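Local structure of transcriptional regulator, TetR family (Thermus thermophilus, 3VPR) at residues S55-K60 and T115-R119. The protein probably binds cis-regulatory DNA through a helix-turn-helix domain as a TetR-family transcriptional repressor, PfmR. Coordinates in Å, arbitrary orientation, origin at the centre of the assembly. Numbering follows the deposited sequence.
Sequences SLLALK and TIALR
Two helices run side by side here, both pointing the same way: residues 55-60 belong to the long helix 47-70, residues 115-119 to helix 109-135. The local axes approach to 9.6 Å and cross at only 15°, so the pairing is nearly parallel. Its register is set by two CA-CA neighbours, Leu56 with Thr115 at 6.3 Å and Leu59 with Leu118 at 6.2 Å, a step of three residues on each helix. Both backbones are helical; Leu59 N donates a hydrogen bond to Ser55 O (2.8 Å) and Arg119 N to Thr115 O (3.1 Å).

Start at Thr115. Its side chain, chi1 m, leaves sideways, and OG1 lies 4.1 Å from Ser55 CB and 4.2 Å from Leu56 CD1; its methyl is on the Leu59 side. Tyr52 and Leu107 also touch the Thr115 side chain. OG1 makes a weak hydrogen bond to Asn111 O, while Ser55 OG has a hydrogen bond to Leu51 O; each acceptor is one turn back in its own helix. Leu118 (m, t) points toward helix 47-70, and its CD1 nestles among three residues: Leu56 CD1 at 3.9 Å, Leu59 CB at 3.9 Å and Lys60 CG at 3.7 Å. Leu56 leaves sideways, but chi1 at -130°, between wells, brings its end nearer; Lys60 points away at CA-CB, yet its CG touches Leu118. Leu59, also m, t, points back toward 115-119 and reaches Met100 of helix 94-103.

Helix 47-70 links the DNA-binding head to the helical C-terminal domain of TetR regulators, and this contact packs it within that body. No hydrogen bond or salt bridge crosses the interface; with both hydroxyls turned to their own backbones, the 300 Å² buried here rests on van der Waals packing, mostly of leucines.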
# COMPACT_ATOMS: atom_id res chain seq x y z
N SER A 55 -10.13 -8.58 11.85
CA SER A 55 -10.03 -8.49 10.38
C SER A 55 -11.41 -8.63 9.74
O SER A 55 -11.78 -7.84 8.88
CB SER A 55 -9.10 -9.59 9.86
OG SER A 55 -7.79 -9.41 10.38
N LEU A 56 -12.16 -9.63 10.18
CA LEU A 56 -13.52 -9.86 9.68
C LEU A 56 -14.36 -8.59 9.86
O LEU A 56 -14.96 -8.10 8.90
CB LEU A 56 -14.15 -11.02 10.44
CG LEU A 56 -14.82 -12.16 9.66
CD1 LEU A 56 -13.88 -12.67 8.57
CD2 LEU A 56 -15.18 -13.27 10.63
N LEU A 57 -14.40 -8.07 11.08
CA LEU A 57 -15.16 -6.85 11.38
C LEU A 57 -14.83 -5.70 10.42
O LEU A 57 -15.72 -5.00 9.94
CB LEU A 57 -14.89 -6.40 12.82
CG LEU A 57 -15.61 -5.17 13.38
CD1 LEU A 57 -15.73 -5.32 14.90
CD2 LEU A 57 -14.88 -3.88 13.00
N ALA A 58 -13.55 -5.52 10.14
CA ALA A 58 -13.14 -4.46 9.23
C ALA A 58 -13.55 -4.77 7.80
O ALA A 58 -14.10 -3.91 7.12
CB ALA A 58 -11.63 -4.26 9.32
N LEU A 59 -13.29 -6.00 7.34
CA LEU A 59 -13.61 -6.41 5.97
C LEU A 59 -15.10 -6.53 5.68
O LEU A 59 -15.53 -6.19 4.58
CB LEU A 59 -12.89 -7.72 5.62
CG LEU A 59 -11.37 -7.56 5.53
CD1 LEU A 59 -10.68 -8.91 5.45
CD2 LEU A 59 -11.03 -6.71 4.32
N LYS A 60 -15.88 -7.02 6.65
CA LYS A 60 -17.32 -7.15 6.45
C LYS A 60 -17.94 -5.77 6.35
O LYS A 60 -18.81 -5.52 5.52
CB LYS A 60 -17.97 -7.93 7.59
CG LYS A 60 -17.81 -9.45 7.48
CD LYS A 60 -18.54 -10.18 8.61
CE LYS A 60 -18.51 -11.69 8.40
NZ LYS A 60 -19.12 -12.43 9.55
N THR A 115 -11.08 -14.29 5.01
CA THR A 115 -10.68 -12.90 5.00
C THR A 115 -10.36 -12.41 3.59
O THR A 115 -10.88 -11.39 3.14
CB THR A 115 -9.45 -12.71 5.90
OG1 THR A 115 -9.87 -12.70 7.27
CG2 THR A 115 -8.73 -11.44 5.56
N ILE A 116 -9.51 -13.15 2.88
CA ILE A 116 -9.12 -12.79 1.52
C ILE A 116 -10.35 -12.87 0.62
O ILE A 116 -10.49 -12.10 -0.32
CB ILE A 116 -8.02 -13.73 0.97
CG1 ILE A 116 -6.77 -13.65 1.85
CG2 ILE A 116 -7.66 -13.35 -0.46
CD1 ILE A 116 -6.17 -12.26 1.97
N ALA A 117 -11.24 -13.80 0.93
CA ALA A 117 -12.46 -13.95 0.15
C ALA A 117 -13.31 -12.68 0.28
O ALA A 117 -14.04 -12.31 -0.64
CB ALA A 117 -13.25 -15.18 0.61
N LEU A 118 -13.23 -12.02 1.43
CA LEU A 118 -13.99 -10.77 1.63
C LEU A 118 -13.30 -9.63 0.88
O LEU A 118 -13.96 -8.76 0.30
CB LEU A 118 -14.10 -10.44 3.12
CG LEU A 118 -15.20 -11.20 3.87
CD1 LEU A 118 -15.11 -10.89 5.36
CD2 LEU A 118 -16.57 -10.83 3.33
N ARG A 119 -11.97 -9.64 0.88
CA ARG A 119 -11.21 -8.63 0.15
C ARG A 119 -11.49 -8.82 -1.35
O ARG A 119 -11.79 -7.85 -2.05
CB ARG A 119 -9.71 -8.79 0.41
CG ARG A 119 -8.84 -7.82 -0.34
CD ARG A 119 -7.44 -8.40 -0.56
NE ARG A 119 -7.42 -9.40 -1.63
CZ ARG A 119 -6.35 -10.13 -1.94
NH1 ARG A 119 -5.22 -9.98 -1.26
NH2 ARG A 119 -6.41 -11.00 -2.95